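Local coordinates for protein flavin prenyltransferase PAD1, mitochondrial (Aspergillus niger, PDB 6QLG) that probably builds the prenylated flavin cofactor by transferring a dimethylallyl group from dimethylallyl phosphate to N5 and C6 of reduced FMN, without needing a metal, at residues E79-I82 against K83-D87; A146-M149 against L150-R153; N172-E175 against V176-G180. All coordinates share one frame; numbering follows the deposited sequence.

Interaction 1: residues E79-I82 against K83-D87; sequences EATI and KYETD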
ATOM      1  N   GLU B  79      31.890  22.762   1.395  1.00 24.95           N
ATOM      2  CA  GLU B  79      33.113  23.556   1.472  1.00 28.31           C
ATOM      3  C   GLU B  79      34.193  22.824   2.258  1.00 28.03           C
ATOM      4  O   GLU B  79      35.368  22.842   1.876  1.00 25.45           O
ATOM      5  CB  GLU B  79      32.817  24.918   2.098  1.00 22.55           C
ATOM      6  CG  GLU B  79      31.826  25.752   1.296  1.00 27.73           C
ATOM      7  CD  GLU B  79      31.743  27.189   1.772  1.00 37.22           C
ATOM      8  OE1 GLU B  79      30.979  27.970   1.167  1.00 43.88           O
ATOM      9  OE2 GLU B  79      32.440  27.541   2.747  1.00 43.13           O
ATOM     10  N   ALA B  80      33.809  22.160   3.352  1.00 24.11           N
ATOM     11  CA  ALA B  80      34.777  21.381   4.117  1.00 27.65           C
ATOM     12  C   ALA B  80      35.328  20.226   3.292  1.00 32.02           C
ATOM     13  O   ALA B  80      36.531  19.939   3.335  1.00 28.75           O
ATOM     14  CB  ALA B  80      34.134  20.862   5.403  1.00 24.71           C
ATOM     15  N   THR B  81      34.463  19.557   2.526  1.00 26.01           N
ATOM     16  CA  THR B  81      34.902  18.418   1.726  1.00 25.70           C
ATOM     17  C   THR B  81      35.813  18.863   0.588  1.00 28.34           C
ATOM     18  O   THR B  81      36.810  18.195   0.287  1.00 26.30           O
ATOM     19  CB  THR B  81      33.683  17.662   1.192  1.00 24.82           C
ATOM     20  OG1 THR B  81      32.987  17.049   2.284  1.00 29.95           O
ATOM     21  CG2 THR B  81      34.104  16.584   0.211  1.00 27.51           C
ATOM     22  N   ILE B  82      35.491  19.992  -0.050  1.00 21.91           N
ATOM     23  CA  ILE B  82      36.354  20.543  -1.093  1.00 26.22           C
ATOM     24  C   ILE B  82      37.761  20.768  -0.553  1.00 27.40           C
ATOM     25  O   ILE B  82      38.757  20.359  -1.162  1.00 27.75           O
ATOM     26  CB  ILE B  82      35.758  21.850  -1.648  1.00 29.06           C
ATOM     27  CG1 ILE B  82      34.513  21.567  -2.491  1.00 26.03           C
ATOM     28  CG2 ILE B  82      36.802  22.621  -2.450  1.00 26.68           C
ATOM     29  CD1 ILE B  82      33.711  22.809  -2.812  1.00 21.69           C
ATOM     30  N   LYS B  83      37.858  21.421   0.608  1.00 27.08           N
ATOM     31  CA  LYS B  83      39.161  21.714   1.200  1.00 29.53           C
ATOM     32  C   LYS B  83      39.936  20.440   1.508  1.00 30.06           C
ATOM     33  O   LYS B  83      41.152  20.380   1.300  1.00 28.77           O
ATOM     34  CB  LYS B  83      38.983  22.533   2.477  1.00 29.68           C
ATOM     35  CG  LYS B  83      38.655  23.996   2.264  1.00 32.67           C
ATOM     36  CD  LYS B  83      38.401  24.669   3.604  1.00 32.91           C
ATOM     37  CE  LYS B  83      37.782  26.043   3.433  1.00 44.59           C
ATOM     38  NZ  LYS B  83      37.132  26.504   4.692  1.00 50.92           N
ATOM     39  N   TYR B  84      39.249  19.412   2.010  1.00 32.91           N
ATOM     40  CA  TYR B  84      39.941  18.221   2.492  1.00 30.63           C
ATOM     41  C   TYR B  84      40.326  17.279   1.358  1.00 31.42           C
ATOM     42  O   TYR B  84      41.394  16.661   1.401  1.00 32.95           O
ATOM     43  CB  TYR B  84      39.069  17.486   3.508  1.00 31.60           C
ATOM     44  CG  TYR B  84      39.759  16.304   4.149  1.00 37.09           C
ATOM     45  CD1 TYR B  84      40.702  16.488   5.152  1.00 41.53           C
ATOM     46  CD2 TYR B  84      39.472  15.007   3.748  1.00 36.90           C
ATOM     47  CE1 TYR B  84      41.334  15.413   5.744  1.00 40.73           C
ATOM     48  CE2 TYR B  84      40.102  13.923   4.332  1.00 37.85           C
ATOM     49  CZ  TYR B  84      41.032  14.133   5.329  1.00 40.70           C
ATOM     50  OH  TYR B  84      41.661  13.060   5.916  1.00 45.56           O
ATOM     51  N   GLU B  85      39.470  17.150   0.345  1.00 31.37           N
ATOM     52  CA  GLU B  85      39.638  16.129  -0.680  1.00 31.56           C
ATOM     53  C   GLU B  85      40.355  16.622  -1.923  1.00 28.00           C
ATOM     54  O   GLU B  85      40.852  15.798  -2.698  1.00 30.88           O
ATOM     55  CB  GLU B  85      38.275  15.577  -1.108  1.00 30.38           C
ATOM     56  CG  GLU B  85      37.576  14.795  -0.038  1.00 35.30           C
ATOM     57  CD  GLU B  85      36.337  14.110  -0.554  1.00 26.94           C
ATOM     58  OE1 GLU B  85      35.912  14.401  -1.693  1.00 24.77           O
ATOM     59  OE2 GLU B  85      35.785  13.284   0.193  1.00 32.04           O
ATOM     60  N   THR B  86      40.393  17.930  -2.151  1.00 28.78           N
ATOM     61  CA  THR B  86      40.916  18.494  -3.382  1.00 29.88           C
ATOM     62  C   THR B  86      41.974  19.536  -3.056  1.00 32.62           C
ATOM     63  O   THR B  86      42.160  19.933  -1.902  1.00 30.52           O
ATOM     64  CB  THR B  86      39.799  19.129  -4.225  1.00 31.28           C
ATOM     65  OG1 THR B  86      39.546  20.459  -3.755  1.00 27.90           O
ATOM     66  CG2 THR B  86      38.513  18.313  -4.124  1.00 28.07           C
ATOM     67  N   ASP B  87      42.676  19.975  -4.096  1.00 31.96           N
ATOM     68  CA  ASP B  87      43.584  21.108  -3.995  1.00 38.87           C
ATOM     69  C   ASP B  87      42.876  22.433  -4.226  1.00 42.16           C
ATOM     70  O   ASP B  87      43.527  23.483  -4.210  1.00 37.39           O
ATOM     71  CB  ASP B  87      44.737  20.949  -4.989  1.00 41.45           C
ATOM     72  CG  ASP B  87      45.547  19.694  -4.737  1.00 47.22           C
ATOM     73  OD1 ASP B  87      45.978  19.489  -3.583  1.00 43.43           O
ATOM     74  OD2 ASP B  87      45.741  18.909  -5.690  1.00 51.82           O
TER
HETATM   75  O   HOH W   1      35.141  27.812   3.230  1.00 49.09           O

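Interaction 2: residues A146-M149 against L150-R153; sequences ADVM and LKER. With DMA (dimethylallyl diphosphate), chain P.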
ATOM      1  N   ALA B 146      15.708  22.587  -5.411  1.00 18.39           N
ATOM      2  CA  ALA B 146      15.307  21.269  -5.896  1.00 20.07           C
ATOM      3  C   ALA B 146      13.804  21.065  -5.752  1.00 22.16           C
ATOM      4  O   ALA B 146      13.149  20.544  -6.663  1.00 20.15           O
ATOM      5  CB  ALA B 146      16.067  20.177  -5.147  1.00 19.33           C
ATOM      6  N   ASP B 147      13.244  21.465  -4.606  1.00 21.85           N
ATOM      7  CA  ASP B 147      11.798  21.405  -4.412  1.00 20.65           C
ATOM      8  C   ASP B 147      11.069  22.182  -5.501  1.00 24.85           C
ATOM      9  O   ASP B 147      10.017  21.752  -5.991  1.00 23.68           O
ATOM     10  CB  ASP B 147      11.444  21.949  -3.025  1.00 21.54           C
ATOM     11  CG  ASP B 147      10.012  21.650  -2.619  1.00 27.01           C
ATOM     12  OD1 ASP B 147       9.692  20.467  -2.373  1.00 22.22           O
ATOM     13  OD2 ASP B 147       9.209  22.604  -2.532  1.00 25.17           O
ATOM     14  N   VAL B 148      11.629  23.324  -5.907  1.00 21.97           N
ATOM     15  CA  VAL B 148      11.024  24.130  -6.961  1.00 22.54           C
ATOM     16  C   VAL B 148      11.167  23.448  -8.319  1.00 22.59           C
ATOM     17  O   VAL B 148      10.229  23.441  -9.124  1.00 24.34           O
ATOM     18  CB  VAL B 148      11.640  25.540  -6.959  1.00 26.45           C
ATOM     19  CG1 VAL B 148      11.253  26.293  -8.217  1.00 24.56           C
ATOM     20  CG2 VAL B 148      11.200  26.303  -5.720  1.00 24.35           C
ATOM     21  N   MET B 149      12.339  22.866  -8.596  1.00 18.16           N
ATOM     22  CA  MET B 149      12.525  22.135  -9.849  1.00 21.57           C
ATOM     23  C   MET B 149      11.490  21.025 -10.001  1.00 25.56           C
ATOM     24  O   MET B 149      10.943  20.820 -11.092  1.00 22.14           O
ATOM     25  CB  MET B 149      13.936  21.549  -9.922  1.00 18.78           C
ATOM     26  CG  MET B 149      15.063  22.573  -9.911  1.00 20.58           C
ATOM     27  SD  MET B 149      15.202  23.510 -11.447  1.00 25.07           S
ATOM     28  CE  MET B 149      16.370  24.779 -10.951  1.00 27.63           C
ATOM     29  N   LEU B 150      11.209  20.299  -8.917  1.00 20.15           N
ATOM     30  CA  LEU B 150      10.235  19.213  -8.988  1.00 22.25           C
ATOM     31  C   LEU B 150       8.834  19.743  -9.272  1.00 19.58           C
ATOM     32  O   LEU B 150       8.103  19.168 -10.085  1.00 25.62           O
ATOM     33  CB  LEU B 150      10.252  18.406  -7.691  1.00 18.46           C
ATOM     34  CG  LEU B 150      11.509  17.570  -7.436  1.00 24.58           C
ATOM     35  CD1 LEU B 150      11.424  16.858  -6.092  1.00 18.74           C
ATOM     36  CD2 LEU B 150      11.725  16.574  -8.563  1.00 19.48           C
ATOM     37  N   LYS B 151       8.445  20.844  -8.625  1.00 18.95           N
ATOM     38  CA  LYS B 151       7.094  21.358  -8.825  1.00 23.53           C
ATOM     39  C   LYS B 151       6.925  21.979 -10.207  1.00 25.31           C
ATOM     40  O   LYS B 151       5.828  21.930 -10.773  1.00 27.49           O
ATOM     41  CB  LYS B 151       6.737  22.358  -7.720  1.00 23.68           C
ATOM     42  CG  LYS B 151       7.116  23.811  -7.981  1.00 22.93           C
ATOM     43  CD  LYS B 151       6.758  24.670  -6.774  1.00 22.88           C
ATOM     44  CE  LYS B 151       7.399  26.050  -6.835  1.00 25.77           C
ATOM     45  NZ  LYS B 151       6.468  27.074  -7.379  1.00 30.04           N
ATOM     46  N   GLU B 152       7.991  22.543 -10.774  1.00 24.13           N
ATOM     47  CA  GLU B 152       7.948  23.085 -12.127  1.00 24.72           C
ATOM     48  C   GLU B 152       8.229  22.034 -13.192  1.00 26.07           C
ATOM     49  O   GLU B 152       8.270  22.375 -14.378  1.00 27.73           O
ATOM     50  CB  GLU B 152       8.943  24.242 -12.267  1.00 26.55           C
ATOM     51  CG  GLU B 152       8.745  25.365 -11.254  1.00 30.34           C
ATOM     52  CD  GLU B 152       7.427  26.102 -11.434  1.00 32.85           C
ATOM     53  OE1 GLU B 152       6.880  26.093 -12.557  1.00 36.93           O
ATOM     54  OE2 GLU B 152       6.940  26.697 -10.450  1.00 34.04           O
ATOM     55  N   ARG B 153       8.425  20.775 -12.793  1.00 25.78           N
ATOM     56  CA  ARG B 153       8.659  19.666 -13.722  1.00 22.76           C
ATOM     57  C   ARG B 153       9.929  19.880 -14.544  1.00 28.36           C
ATOM     58  O   ARG B 153       9.965  19.610 -15.747  1.00 28.41           O
ATOM     59  CB  ARG B 153       7.449  19.435 -14.633  1.00 26.70           C
ATOM     60  CG  ARG B 153       6.419  18.456 -14.073  1.00 31.38           C
ATOM     61  CD  ARG B 153       5.741  19.006 -12.826  1.00 27.41           C
ATOM     62  NE  ARG B 153       4.579  18.214 -12.430  1.00 30.25           N
ATOM     63  CZ  ARG B 153       3.808  18.490 -11.382  1.00 27.56           C
ATOM     64  NH1 ARG B 153       4.073  19.542 -10.618  1.00 22.27           N
ATOM     65  NH2 ARG B 153       2.769  17.713 -11.098  1.00 29.40           N
TER
HETATM   66  C1  DMA P 301       8.615  32.321  -4.599  1.00 54.38           C
HETATM   67  O1  DMA P 301       8.598  31.393  -5.644  1.00 53.04           O
HETATM   68  C2  DMA P 301      10.028  32.412  -4.032  1.00 48.64           C
HETATM   69  C3  DMA P 301      10.568  33.588  -3.799  1.00 51.17           C
HETATM   70  C4  DMA P 301      11.982  33.671  -3.235  1.00 47.70           C
HETATM   71  C5  DMA P 301       9.784  34.864  -4.093  1.00 52.99           C
HETATM   72  PA  DMA P 301       7.181  30.611  -5.950  1.00 67.95           P
HETATM   73  O1A DMA P 301       6.784  29.804  -4.735  1.00 49.37           O
HETATM   74  O2A DMA P 301       7.355  29.691  -7.137  1.00 36.70           O
HETATM   75  O3A DMA P 301       6.013  31.732  -6.264  1.00 60.31           O
HETATM   76  PB  DMA P 301       4.966  31.633  -7.533  1.00 74.75           P
HETATM   77  O1B DMA P 301       4.359  30.251  -7.564  1.00 57.32           O
HETATM   78  O2B DMA P 301       5.720  31.887  -8.817  1.00 48.50           O
HETATM   79  O3B DMA P 301       3.863  32.650  -7.371  1.00 58.31           O

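Interaction 3: residues N172-E175 against V176-G180; sequences NMLE and VTRAG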
ATOM      1  N   ASN B 172      13.891   6.690   0.199  1.00 18.07           N
ATOM      2  CA  ASN B 172      14.008   8.072  -0.249  1.00 18.28           C
ATOM      3  C   ASN B 172      14.338   8.141  -1.735  1.00 17.96           C
ATOM      4  O   ASN B 172      13.781   8.972  -2.463  1.00 19.15           O
ATOM      5  CB  ASN B 172      15.067   8.803   0.574  1.00 18.51           C
ATOM      6  CG  ASN B 172      14.619   9.064   1.998  1.00 22.35           C
ATOM      7  OD1 ASN B 172      13.470   8.801   2.355  1.00 19.52           O
ATOM      8  ND2 ASN B 172      15.525   9.583   2.822  1.00 19.62           N
ATOM      9  N   MET B 173      15.227   7.264  -2.207  1.00 16.51           N
ATOM     10  CA  MET B 173      15.589   7.260  -3.622  1.00 19.08           C
ATOM     11  C   MET B 173      14.405   6.865  -4.497  1.00 19.01           C
ATOM     12  O   MET B 173      14.120   7.523  -5.504  1.00 19.72           O
ATOM     13  CB  MET B 173      16.761   6.312  -3.864  1.00 17.37           C
ATOM     14  CG  MET B 173      18.103   6.821  -3.370  1.00 15.62           C
ATOM     15  SD  MET B 173      19.372   5.554  -3.531  1.00 18.12           S
ATOM     16  CE  MET B 173      20.757   6.367  -2.731  1.00 16.95           C
ATOM     17  N   LEU B 174      13.713   5.783  -4.133  1.00 16.85           N
ATOM     18  CA  LEU B 174      12.588   5.318  -4.937  1.00 20.08           C
ATOM     19  C   LEU B 174      11.488   6.369  -4.998  1.00 20.53           C
ATOM     20  O   LEU B 174      10.971   6.683  -6.078  1.00 18.89           O
ATOM     21  CB  LEU B 174      12.040   4.003  -4.375  1.00 16.67           C
ATOM     22  CG  LEU B 174      10.753   3.492  -5.034  1.00 19.27           C
ATOM     23  CD1 LEU B 174      10.995   3.137  -6.499  1.00 18.44           C
ATOM     24  CD2 LEU B 174      10.183   2.297  -4.279  1.00 19.69           C
ATOM     25  N   GLU B 175      11.128   6.939  -3.846  1.00 17.14           N
ATOM     26  CA  GLU B 175       9.983   7.840  -3.796  1.00 21.01           C
ATOM     27  C   GLU B 175      10.298   9.213  -4.379  1.00 21.64           C
ATOM     28  O   GLU B 175       9.412   9.842  -4.969  1.00 23.11           O
ATOM     29  CB  GLU B 175       9.475   7.952  -2.354  1.00 16.56           C
ATOM     30  CG  GLU B 175       8.784   6.665  -1.883  1.00 21.79           C
ATOM     31  CD  GLU B 175       8.248   6.737  -0.461  1.00 25.29           C
ATOM     32  OE1 GLU B 175       8.390   7.791   0.194  1.00 24.83           O
ATOM     33  OE2 GLU B 175       7.686   5.723   0.005  1.00 26.39           O
ATOM     34  N   VAL B 176      11.537   9.693  -4.250  1.00 18.47           N
ATOM     35  CA  VAL B 176      11.874  10.946  -4.920  1.00 15.54           C
ATOM     36  C   VAL B 176      11.991  10.726  -6.425  1.00 19.58           C
ATOM     37  O   VAL B 176      11.724  11.641  -7.214  1.00 20.50           O
ATOM     38  CB  VAL B 176      13.153  11.569  -4.324  1.00 21.90           C
ATOM     39  CG1 VAL B 176      14.410  10.968  -4.946  1.00 15.40           C
ATOM     40  CG2 VAL B 176      13.137  13.085  -4.503  1.00 20.69           C
ATOM     41  N   THR B 177      12.375   9.517  -6.850  1.00 19.78           N
ATOM     42  CA  THR B 177      12.356   9.189  -8.272  1.00 21.99           C
ATOM     43  C   THR B 177      10.941   9.289  -8.828  1.00 25.02           C
ATOM     44  O   THR B 177      10.714   9.881  -9.891  1.00 23.20           O
ATOM     45  CB  THR B 177      12.926   7.785  -8.496  1.00 22.70           C
ATOM     46  OG1 THR B 177      14.348   7.804  -8.322  1.00 21.05           O
ATOM     47  CG2 THR B 177      12.595   7.276  -9.895  1.00 24.77           C
ATOM     48  N   ARG B 178       9.968   8.726  -8.108  1.00 22.06           N
ATOM     49  CA  ARG B 178       8.581   8.800  -8.553  1.00 24.25           C
ATOM     50  C   ARG B 178       8.082  10.239  -8.588  1.00 25.63           C
ATOM     51  O   ARG B 178       7.233  10.580  -9.420  1.00 23.16           O
ATOM     52  CB  ARG B 178       7.702   7.933  -7.650  1.00 25.67           C
ATOM     53  CG  ARG B 178       7.888   6.438  -7.907  1.00 33.77           C
ATOM     54  CD  ARG B 178       7.313   5.568  -6.802  1.00 32.28           C
ATOM     55  NE  ARG B 178       7.446   4.149  -7.127  1.00 33.62           N
ATOM     56  CZ  ARG B 178       7.177   3.155  -6.288  1.00 33.98           C
ATOM     57  NH1 ARG B 178       6.754   3.415  -5.059  1.00 30.22           N
ATOM     58  NH2 ARG B 178       7.334   1.896  -6.680  1.00 36.38           N
ATOM     59  N   ALA B 179       8.612  11.099  -7.720  1.00 21.46           N
ATOM     60  CA  ALA B 179       8.270  12.515  -7.751  1.00 23.33           C
ATOM     61  C   ALA B 179       8.943  13.266  -8.893  1.00 24.95           C
ATOM     62  O   ALA B 179       8.628  14.443  -9.105  1.00 26.04           O
ATOM     63  CB  ALA B 179       8.631  13.177  -6.418  1.00 22.29           C
ATOM     64  N   GLY B 180       9.861  12.634  -9.620  1.00 23.30           N
ATOM     65  CA  GLY B 180      10.452  13.222 -10.811  1.00 22.68           C
ATOM     66  C   GLY B 180      11.965  13.329 -10.813  1.00 29.26           C
ATOM     67  O   GLY B 180      12.537  13.679 -11.856  1.00 31.48           O
TER

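Interaction 1: residues E79-I82 against K83-D87
Ile82 and Thr86 meet where helix 76-85 ends, and the backbone O of Ile82 is gripped twice. Thr86 N lies 3.1 Å and Thr86 OG1 2.7 Å from Ile82 O, arriving from opposite faces of the carbonyl plane. Threonine suits the spot because OG1, held between its own N and carbonyl carbon (chi1 83°), reaches back to that oxygen while also taking the N-H of Tyr88. One residue earlier, Glu85 N bonds to Thr81 O at 2.9 Å, with Tyr84 to Ala80 and Lys83 to Glu79 in the same helical pattern.

The charged pair works through water. Lys83 NZ and Glu79 OE2 stand 5.2 Å apart, and one water bridges them, donating to OE2 and accepting from NZ.

In van der Waals contact, the Thr81 methyl CG2 lies alongside the Glu85 carboxylate, 3.4 Å from Glu85 OE1. Thr81 OG1 turns back to Trp77 O, while Glu85 OE1 takes the N-H of Gly52, just before helix 53-65.

Tyr84 faces a neighbouring subunit, where Lys193 makes a cation-pi contact, while Ile82 packs on Ala53 of helix 53-65, Val93 of helix 90-95 and Met74 of strand 69-74.

Interaction 2: residues A146-M149 against L150-R153
Glu152 lays its CG beside Val148 CG1, 4.0 Å away, and from there turns its carboxylate toward Lys151. Lys151 NZ meets Glu152 OE2 nearly along the C-O axis in a salt bridge of 3.1 Å. The second flat group, the Arg153 guanidinium, has the carbonyl carbon of Lys151 at its edge and in its plane; Arg153 NH1 bonds to Lys151 O at 3.0 Å. Both groups are also tied to other chains: Glu152 OE2 to Arg207 of one neighbouring subunit, Arg153 NH1 to Leu165 O of another.

The Lys151 chain runs out beside Val148 to the Glu152 carboxylate. Its CG sits between its own N and carbonyl carbon (chi1 88°), which sets Lys151 CG 3.3 Å from Val148 O and sends the chain outward past the valine, CE coming within 4.0 Å of Val148 CG2. A branched aliphatic residue suits this place, since it flanks the methylenes of both the lysine and the glutamate without competing for their polar ends.

Helix 141-151 stops here in a Schellman motif, in which Arg153 takes a positive phi (61°) and its N bonds to Leu150 O. The last regular helical bond runs from Glu152 N to Val148 O at 2.9 Å.

Lys151 NZ donates to O2A of dimethylallyl diphosphate at 2.8 Å, and also to Thr163 O of a neighbouring subunit. The phosphate site is thus shared among chains: the carboxylates of Glu152 and of Glu162 from that subunit hold the Lys151 amine where it can donate to the alpha-phosphate, consistent with the phosphate this enzyme family releases.

Interaction 3: residues N172-E175 against V176-G180
Arg178 lies over Leu174 one helical turn back. Its CB stands 3.7 Å from Glu175 O, and CG follows the backbone of the preceding turn, 3.6 Å from Leu174 O, with CD next along at 3.9 Å from the same oxygen. The chain is extended from CG to NE, which carries the guanidinium out to the leucine methyls, the two side chains crossing. NE comes 3.7 Å from Leu174 CD1, and CZ and both terminal nitrogens gather about CD2, which sits above one face of the group, toward its rim. Leucine offers two methyls to that flat face while the edge stays available for polar partners: NE forms a salt bridge with Glu167 of a neighbouring subunit.

Helix 167-178 is the crossover helix of a beta-alpha-beta unit between parallel strands 155-160 and 182-183, in the Rossmann-like flavoprotein fold. Gly180 closes it with a Schellman motif. Its phi of 124° would press a side chain against the carbonyl O of Ala179, hence glycine, and its N bonds to Thr177 O at 2.9 Å.

Thr177 lies against strand 182-183 at Ile183, and its hydroxyl is satisfied inside the helix: OG1 donates to Met173 O at 2.8 Å, while Thr177 N reaches that oxygen from the opposite face of the carbonyl plane at 3.0 Å. Val176, branched and nonpolar, packs on both Ile133 of helix 127-135 and Ile183. From the same helical turn Glu175 sends OE1 to His134 NE2, and Asn172 ND2 bonds to Ser135 O of a further subunit.

The three contacts come in series along the chain, each in the last turns of a helix of the parallel-sheet flavoprotein fold: 76-85, 141-151 and 167-178. Interaction 1 lies across the chain's centre from the other two, its centre about 29 Å from each of theirs, with nearest atoms about 17 Å apart. Interactions 2 and 3 are neighbours, about 13 Å between centres, and they touch where Leu150 CD2 packs 3.8 Å from Ala179 O; strand 155-160 connects their helices. All three reach other subunits of the twelve-chain assembly. Interaction 1 lies beside the FMN site, while interaction 2 supplies Lys151 to a dimethylallyl diphosphate pocket completed by neighbouring chains.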